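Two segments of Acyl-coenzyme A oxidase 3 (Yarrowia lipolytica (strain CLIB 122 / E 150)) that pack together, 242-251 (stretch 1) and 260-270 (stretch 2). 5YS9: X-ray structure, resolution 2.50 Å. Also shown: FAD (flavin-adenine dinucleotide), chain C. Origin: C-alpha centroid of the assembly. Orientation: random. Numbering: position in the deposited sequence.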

ATOM      1  N   MET A 242      -7.254  38.372   7.974  1.00 33.81           N
ATOM      2  CA  MET A 242      -8.260  39.397   7.851  1.00 32.81           C
ATOM      3  C   MET A 242      -9.286  39.171   8.939  1.00 33.75           C
ATOM      4  O   MET A 242      -9.359  38.100   9.519  1.00 37.14           O
ATOM      5  CB  MET A 242      -8.928  39.383   6.462  1.00 34.20           C
ATOM      6  CG  MET A 242      -8.025  39.750   5.296  1.00 36.96           C
ATOM      7  SD  MET A 242      -7.551  41.490   5.284  1.00 43.00           S
ATOM      8  CE  MET A 242      -9.070  42.209   4.615  1.00 40.02           C
ATOM      9  N   PRO A 243     -10.054  40.211   9.246  1.00 32.69           N
ATOM     10  CA  PRO A 243     -11.069  40.069  10.270  1.00 32.09           C
ATOM     11  C   PRO A 243     -12.061  38.951  10.010  1.00 31.57           C
ATOM     12  O   PRO A 243     -12.595  38.832   8.922  1.00 28.29           O
ATOM     13  CB  PRO A 243     -11.807  41.442  10.242  1.00 34.75           C
ATOM     14  CG  PRO A 243     -11.051  42.331   9.267  1.00 33.75           C
ATOM     15  CD  PRO A 243      -9.786  41.626   8.877  1.00 31.07           C
ATOM     16  N   GLY A 244     -12.339  38.147  11.020  1.00 33.33           N
ATOM     17  CA  GLY A 244     -13.327  37.056  10.858  1.00 33.36           C
ATOM     18  C   GLY A 244     -12.801  35.785  10.218  1.00 32.31           C
ATOM     19  O   GLY A 244     -13.566  34.834  10.071  1.00 34.84           O
ATOM     20  N   ILE A 245     -11.506  35.768   9.873  1.00 31.08           N
ATOM     21  CA  ILE A 245     -10.839  34.640   9.234  1.00 33.66           C
ATOM     22  C   ILE A 245     -10.004  33.934  10.295  1.00 33.87           C
ATOM     23  O   ILE A 245      -9.161  34.555  10.933  1.00 30.89           O
ATOM     24  CB  ILE A 245      -9.860  35.094   8.132  1.00 35.88           C
ATOM     25  CG1 ILE A 245     -10.605  35.893   7.034  1.00 35.61           C
ATOM     26  CG2 ILE A 245      -9.082  33.892   7.549  1.00 36.05           C
ATOM     27  CD1 ILE A 245     -11.446  35.048   6.109  1.00 34.83           C
ATOM     28  N   ALA A 246     -10.277  32.654  10.503  1.00 30.18           N
ATOM     29  CA  ALA A 246      -9.445  31.832  11.317  1.00 29.64           C
ATOM     30  C   ALA A 246      -8.899  30.746  10.402  1.00 32.66           C
ATOM     31  O   ALA A 246      -9.624  30.177   9.587  1.00 33.30           O
ATOM     32  CB  ALA A 246     -10.253  31.238  12.444  1.00 29.50           C
ATOM     33  N   LEU A 247      -7.623  30.451  10.545  1.00 32.11           N
ATOM     34  CA  LEU A 247      -7.037  29.324   9.861  1.00 31.18           C
ATOM     35  C   LEU A 247      -5.743  28.851  10.545  1.00 31.23           C
ATOM     36  O   LEU A 247      -5.212  29.533  11.419  1.00 30.94           O
ATOM     37  CB  LEU A 247      -6.772  29.710   8.412  1.00 30.46           C
ATOM     38  CG  LEU A 247      -5.787  30.839   8.177  1.00 30.60           C
ATOM     39  CD1 LEU A 247      -4.335  30.436   8.369  1.00 29.77           C
ATOM     40  CD2 LEU A 247      -6.070  31.287   6.744  1.00 32.64           C
ATOM     41  N   GLY A 248      -5.343  27.632  10.220  1.00 31.20           N
ATOM     42  CA  GLY A 248      -4.196  26.996  10.821  1.00 30.79           C
ATOM     43  C   GLY A 248      -3.655  25.848  10.009  1.00 29.93           C
ATOM     44  O   GLY A 248      -4.315  25.354   9.130  1.00 32.57           O
ATOM     45  N   ASP A 249      -2.453  25.412  10.330  1.00 26.20           N
ATOM     46  CA  ASP A 249      -1.853  24.271   9.685  1.00 27.15           C
ATOM     47  C   ASP A 249      -2.476  22.982  10.182  1.00 26.91           C
ATOM     48  O   ASP A 249      -2.577  22.746  11.364  1.00 26.84           O
ATOM     49  CB  ASP A 249      -0.361  24.285   9.985  1.00 30.21           C
ATOM     50  CG  ASP A 249       0.421  23.272   9.203  1.00 30.76           C
ATOM     51  OD1 ASP A 249      -0.131  22.289   8.717  1.00 28.95           O
ATOM     52  OD2 ASP A 249       1.624  23.470   9.088  1.00 35.90           O
ATOM     53  N   ILE A 250      -2.897  22.153   9.248  1.00 29.76           N
ATOM     54  CA  ILE A 250      -3.449  20.853   9.551  1.00 32.24           C
ATOM     55  C   ILE A 250      -2.405  19.878  10.057  1.00 32.40           C
ATOM     56  O   ILE A 250      -2.723  18.943  10.753  1.00 39.32           O
ATOM     57  CB  ILE A 250      -4.299  20.308   8.404  1.00 31.98           C
ATOM     58  CG1 ILE A 250      -5.531  21.190   8.268  1.00 33.11           C
ATOM     59  CG2 ILE A 250      -4.695  18.875   8.673  1.00 32.90           C
ATOM     60  CD1 ILE A 250      -6.511  20.753   7.230  1.00 32.76           C
ATOM     61  N   GLY A 251      -1.152  20.118   9.721  1.00 30.14           N
ATOM     62  CA  GLY A 251      -0.091  19.303  10.257  1.00 32.55           C
ATOM     63  C   GLY A 251       0.322  18.109   9.446  1.00 28.84           C
ATOM     64  O   GLY A 251       0.186  18.090   8.248  1.00 27.01           O
ATOM     65  N   ASP A 260       1.185  22.973   2.426  1.00 36.61           N
ATOM     66  CA  ASP A 260       0.684  23.543   3.689  1.00 36.93           C
ATOM     67  C   ASP A 260      -0.848  23.558   3.791  1.00 33.85           C
ATOM     68  O   ASP A 260      -1.484  24.604   3.775  1.00 33.58           O
ATOM     69  CB  ASP A 260       1.267  24.963   3.921  1.00 38.99           C
ATOM     70  CG  ASP A 260       0.880  25.957   2.830  1.00 37.80           C
ATOM     71  OD1 ASP A 260       0.910  25.577   1.647  1.00 38.85           O
ATOM     72  OD2 ASP A 260       0.610  27.127   3.143  1.00 38.00           O
ATOM     73  N   ASN A 261      -1.423  22.374   3.926  1.00 33.23           N
ATOM     74  CA  ASN A 261      -2.847  22.218   3.947  1.00 31.84           C
ATOM     75  C   ASN A 261      -3.332  22.802   5.258  1.00 33.07           C
ATOM     76  O   ASN A 261      -2.832  22.467   6.336  1.00 30.42           O
ATOM     77  CB  ASN A 261      -3.265  20.764   3.871  1.00 31.64           C
ATOM     78  CG  ASN A 261      -2.909  20.134   2.569  1.00 32.83           C
ATOM     79  OD1 ASN A 261      -3.687  20.189   1.596  1.00 34.01           O
ATOM     80  ND2 ASN A 261      -1.738  19.477   2.531  1.00 32.33           N
ATOM     81  N   GLY A 262      -4.310  23.682   5.159  1.00 30.35           N
ATOM     82  CA  GLY A 262      -4.783  24.337   6.311  1.00 30.94           C
ATOM     83  C   GLY A 262      -6.275  24.210   6.383  1.00 32.21           C
ATOM     84  O   GLY A 262      -6.907  23.902   5.375  1.00 33.08           O
ATOM     85  N   TRP A 263      -6.797  24.427   7.595  1.00 29.27           N
ATOM     86  CA  TRP A 263      -8.223  24.583   7.848  1.00 30.21           C
ATOM     87  C   TRP A 263      -8.563  26.048   7.856  1.00 30.14           C
ATOM     88  O   TRP A 263      -7.721  26.834   8.197  1.00 32.54           O
ATOM     89  CB  TRP A 263      -8.639  24.000   9.199  1.00 31.23           C
ATOM     90  CG  TRP A 263      -7.934  24.521  10.407  1.00 31.10           C
ATOM     91  CD1 TRP A 263      -6.819  23.988  10.948  1.00 31.29           C
ATOM     92  CD2 TRP A 263      -8.285  25.631  11.231  1.00 33.86           C
ATOM     93  NE1 TRP A 263      -6.435  24.688  12.041  1.00 36.30           N
ATOM     94  CE2 TRP A 263      -7.318  25.700  12.261  1.00 35.94           C
ATOM     95  CE3 TRP A 263      -9.316  26.568  11.220  1.00 35.34           C
ATOM     96  CZ2 TRP A 263      -7.347  26.661  13.272  1.00 35.29           C
ATOM     97  CZ3 TRP A 263      -9.357  27.545  12.238  1.00 32.82           C
ATOM     98  CH2 TRP A 263      -8.386  27.572  13.247  1.00 35.97           C
ATOM     99  N   ILE A 264      -9.786  26.399   7.474  1.00 29.91           N
ATOM    100  CA  ILE A 264     -10.269  27.771   7.542  1.00 31.61           C
ATOM    101  C   ILE A 264     -11.691  27.833   8.129  1.00 31.56           C
ATOM    102  O   ILE A 264     -12.567  27.066   7.752  1.00 35.08           O
ATOM    103  CB  ILE A 264     -10.310  28.462   6.154  1.00 34.91           C
ATOM    104  CG1 ILE A 264      -9.090  28.071   5.280  1.00 35.01           C
ATOM    105  CG2 ILE A 264     -10.403  29.986   6.325  1.00 34.38           C
ATOM    106  CD1 ILE A 264      -9.179  28.598   3.852  1.00 35.50           C
ATOM    107  N   GLN A 265     -11.905  28.786   9.026  1.00 31.45           N
ATOM    108  CA  GLN A 265     -13.213  29.210   9.448  1.00 30.41           C
ATOM    109  C   GLN A 265     -13.420  30.680   9.096  1.00 34.39           C
ATOM    110  O   GLN A 265     -12.499  31.493   9.265  1.00 36.10           O
ATOM    111  CB  GLN A 265     -13.337  29.045  10.931  1.00 31.13           C
ATOM    112  CG  GLN A 265     -13.004  27.630  11.409  1.00 30.81           C
ATOM    113  CD  GLN A 265     -13.243  27.475  12.854  1.00 27.47           C
ATOM    114  OE1 GLN A 265     -13.190  28.436  13.562  1.00 29.56           O
ATOM    115  NE2 GLN A 265     -13.555  26.284  13.296  1.00 32.00           N
ATOM    116  N   PHE A 266     -14.638  30.985   8.607  1.00 34.11           N
ATOM    117  CA  PHE A 266     -15.128  32.342   8.332  1.00 31.31           C
ATOM    118  C   PHE A 266     -16.227  32.688   9.313  1.00 29.53           C
ATOM    119  O   PHE A 266     -17.174  31.941   9.457  1.00 31.18           O
ATOM    120  CB  PHE A 266     -15.757  32.406   6.947  1.00 30.13           C
ATOM    121  CG  PHE A 266     -14.885  31.888   5.863  1.00 29.25           C
ATOM    122  CD1 PHE A 266     -14.886  30.516   5.541  1.00 30.48           C
ATOM    123  CD2 PHE A 266     -14.106  32.745   5.122  1.00 27.54           C
ATOM    124  CE1 PHE A 266     -14.072  30.025   4.538  1.00 29.30           C
ATOM    125  CE2 PHE A 266     -13.294  32.253   4.096  1.00 28.09           C
ATOM    126  CZ  PHE A 266     -13.262  30.896   3.827  1.00 28.06           C
ATOM    127  N   THR A 267     -16.123  33.821   9.954  1.00 31.27           N
ATOM    128  CA  THR A 267     -17.153  34.280  10.878  1.00 35.92           C
ATOM    129  C   THR A 267     -17.571  35.672  10.434  1.00 37.20           C
ATOM    130  O   THR A 267     -16.790  36.642  10.526  1.00 36.76           O
ATOM    131  CB  THR A 267     -16.637  34.295  12.325  1.00 40.28           C
ATOM    132  OG1 THR A 267     -16.022  33.025  12.625  1.00 41.47           O
ATOM    133  CG2 THR A 267     -17.790  34.579  13.310  1.00 40.21           C
ATOM    134  N   ASN A 268     -18.756  35.737   9.842  1.00 38.01           N
ATOM    135  CA  ASN A 268     -19.351  36.998   9.436  1.00 42.28           C
ATOM    136  C   ASN A 268     -18.442  37.879   8.612  1.00 38.50           C
ATOM    137  O   ASN A 268     -18.398  39.086   8.781  1.00 34.18           O
ATOM    138  CB  ASN A 268     -19.917  37.706  10.664  1.00 47.43           C
ATOM    139  CG  ASN A 268     -20.932  36.818  11.381  1.00 57.80           C
ATOM    140  OD1 ASN A 268     -21.874  36.297  10.750  1.00 61.91           O
ATOM    141  ND2 ASN A 268     -20.710  36.573  12.678  1.00 58.63           N
ATOM    142  N   VAL A 269     -17.747  37.245   7.681  1.00 36.46           N
ATOM    143  CA  VAL A 269     -16.787  37.937   6.839  1.00 39.19           C
ATOM    144  C   VAL A 269     -17.553  38.639   5.708  1.00 40.48           C
ATOM    145  O   VAL A 269     -18.338  38.024   4.981  1.00 39.58           O
ATOM    146  CB  VAL A 269     -15.764  36.941   6.287  1.00 38.41           C
ATOM    147  CG1 VAL A 269     -14.868  37.563   5.245  1.00 36.92           C
ATOM    148  CG2 VAL A 269     -14.954  36.391   7.436  1.00 42.50           C
ATOM    149  N   ARG A 270     -17.319  39.927   5.590  1.00 42.04           N
ATOM    150  CA  ARG A 270     -18.057  40.769   4.697  1.00 47.52           C
ATOM    151  C   ARG A 270     -17.255  40.865   3.412  1.00 42.52           C
ATOM    152  O   ARG A 270     -16.088  41.209   3.453  1.00 40.76           O
ATOM    153  CB  ARG A 270     -18.266  42.136   5.369  1.00 57.73           C
ATOM    154  CG  ARG A 270     -19.218  42.129   6.584  1.00 62.39           C
ATOM    155  CD  ARG A 270     -20.257  43.259   6.456  1.00 74.91           C
ATOM    156  NE  ARG A 270     -21.267  43.387   7.532  1.00 77.53           N
ATOM    157  CZ  ARG A 270     -22.523  43.850   7.379  1.00 77.45           C
ATOM    158  NH1 ARG A 270     -23.005  44.236   6.189  1.00 78.06           N
ATOM    159  NH2 ARG A 270     -23.329  43.916   8.437  1.00 75.40           N
TER
HETATM  160  PA  FAD C 801     -16.031  11.438   1.787  1.00 47.83           P
HETATM  161  O1A FAD C 801     -16.803  11.708   3.020  1.00 54.85           O
HETATM  162  O2A FAD C 801     -16.531  11.896   0.471  1.00 49.21           O
HETATM  163  O5B FAD C 801     -15.910   9.865   1.695  1.00 48.59           O
HETATM  164  C5B FAD C 801     -15.299   9.136   2.747  1.00 45.50           C
HETATM  165  C4B FAD C 801     -15.380   7.645   2.492  1.00 48.94           C
HETATM  166  O4B FAD C 801     -16.744   7.253   2.392  1.00 51.57           O
HETATM  167  C3B FAD C 801     -14.726   7.292   1.183  1.00 47.94           C
HETATM  168  O3B FAD C 801     -14.032   6.068   1.317  1.00 48.72           O
HETATM  169  C2B FAD C 801     -15.865   7.050   0.242  1.00 46.44           C
HETATM  170  O2B FAD C 801     -15.535   5.980  -0.622  1.00 39.34           O
HETATM  171  C1B FAD C 801     -17.022   6.674   1.131  1.00 48.47           C
HETATM  172  N9A FAD C 801     -18.247   7.208   0.507  1.00 54.28           N
HETATM  173  C8A FAD C 801     -18.603   8.493   0.391  1.00 52.87           C
HETATM  174  N7A FAD C 801     -19.770   8.604  -0.264  1.00 54.20           N
HETATM  175  C5A FAD C 801     -20.174   7.376  -0.580  1.00 56.33           C
HETATM  176  C6A FAD C 801     -21.323   6.780  -1.276  1.00 56.53           C
HETATM  177  N6A FAD C 801     -22.308   7.544  -1.777  1.00 57.43           N
HETATM  178  N1A FAD C 801     -21.353   5.444  -1.393  1.00 58.98           N
HETATM  179  C2A FAD C 801     -20.381   4.670  -0.901  1.00 51.87           C
HETATM  180  N3A FAD C 801     -19.315   5.142  -0.264  1.00 49.14           N
HETATM  181  C4A FAD C 801     -19.163   6.458  -0.075  1.00 54.24           C
HETATM  182  N1  FAD C 801      -9.925  19.884  -1.183  1.00 37.54           N
HETATM  183  C2  FAD C 801      -9.948  21.139  -1.653  1.00 41.65           C
HETATM  184  O2  FAD C 801     -11.028  21.663  -1.912  1.00 46.95           O
HETATM  185  N3  FAD C 801      -8.855  21.856  -1.864  1.00 40.92           N
HETATM  186  C4  FAD C 801      -7.656  21.377  -1.621  1.00 35.56           C
HETATM  187  O4  FAD C 801      -6.667  22.070  -1.820  1.00 35.04           O
HETATM  188  C4X FAD C 801      -7.535  20.016  -1.102  1.00 36.09           C
HETATM  189  N5  FAD C 801      -6.350  19.485  -0.834  1.00 37.22           N
HETATM  190  C5X FAD C 801      -6.271  18.244  -0.349  1.00 39.43           C
HETATM  191  C6  FAD C 801      -5.024  17.741  -0.077  1.00 38.52           C
HETATM  192  C7  FAD C 801      -4.889  16.477   0.423  1.00 36.92           C
HETATM  193  C7M FAD C 801      -3.509  15.959   0.696  1.00 40.20           C
HETATM  194  C8  FAD C 801      -6.094  15.655   0.668  1.00 36.53           C
HETATM  195  C8M FAD C 801      -5.971  14.264   1.207  1.00 39.54           C
HETATM  196  C9  FAD C 801      -7.349  16.153   0.387  1.00 40.45           C
HETATM  197  C9A FAD C 801      -7.484  17.427  -0.112  1.00 38.63           C
HETATM  198  N10 FAD C 801      -8.744  17.960  -0.406  1.00 36.97           N
HETATM  199  C10 FAD C 801      -8.780  19.270  -0.888  1.00 36.23           C
HETATM  200  C1' FAD C 801      -9.977  17.212  -0.162  1.00 41.05           C
HETATM  201  C2' FAD C 801     -10.298  16.096  -1.139  1.00 44.83           C
HETATM  202  O2' FAD C 801     -10.702  16.687  -2.361  1.00 44.32           O
HETATM  203  C3' FAD C 801     -11.425  15.250  -0.547  1.00 45.26           C
HETATM  204  O3' FAD C 801     -10.884  14.609   0.593  1.00 45.31           O
HETATM  205  C4' FAD C 801     -12.053  14.162  -1.419  1.00 44.77           C
HETATM  206  O4' FAD C 801     -12.472  14.647  -2.687  1.00 50.84           O
HETATM  207  C5' FAD C 801     -13.306  13.624  -0.771  1.00 42.79           C
HETATM  208  O5' FAD C 801     -12.978  12.966   0.431  1.00 50.92           O
HETATM  209  P   FAD C 801     -13.792  13.201   1.767  1.00 46.99           P
HETATM  210  O1P FAD C 801     -12.797  13.414   2.838  1.00 51.38           O
HETATM  211  O2P FAD C 801     -14.849  14.208   1.505  1.00 47.91           O
HETATM  212  O3P FAD C 801     -14.484  11.796   2.003  1.00 50.53           O
HETATM  213  O   HOH W   1     -13.543  33.051  12.076  1.00 42.26           O
HETATM  214  O   HOH W   2      -3.809  24.246  13.501  1.00 35.95           O
HETATM  215  O   HOH W   3      -0.919  20.067   6.315  1.00 29.37           O

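Strands 245-249 and 262-266 pair antiparallel, and every direct hydrogen bond between the two stretches runs from backbone to backbone. Ala246 N donates to Gln265 O (2.8 Å) and Gln265 N returns to Ala246 O (2.7 Å). The Gly248-Trp263 pair is looser, with Gly248 N to Trp263 O at 3.2 Å and Trp263 N to Gly248 O at 3.1 Å. Beyond the strand, Ile250 N still reaches Asn261 O (2.9 Å).

Side chains then sort by face. Trp263, with chi1 at 56° (p) and chi2 at -91°, lays its indole across the neighbouring strand: Leu247 CA and Gly248 CA each sit 3.8 Å from the centroids of its six- and five-membered rings, respectively. Glycine suits position 248, because a CB there would lie 2.6 Å from Trp263 NE1. Ala246, small as well, brings CB to 3.8 Å from Trp263 CZ3. The indole nitrogen is not left unpaired: a water accepts from Trp263 NE1 (3.0 Å) and donates to Asp249 O (2.9 Å).

Leu247, Ile264, Ile245 and Phe266 share the other, buried face. Ile245, m at both chi angles, brings CD1 to 3.7 Å from Phe266 CD2 and 4.0 Å from Val269 CG2. Gly244 closes this end, its positive phi (82°) suiting glycine in the type II turn, while Gly244 O accepts from Thr267 N (2.8 Å).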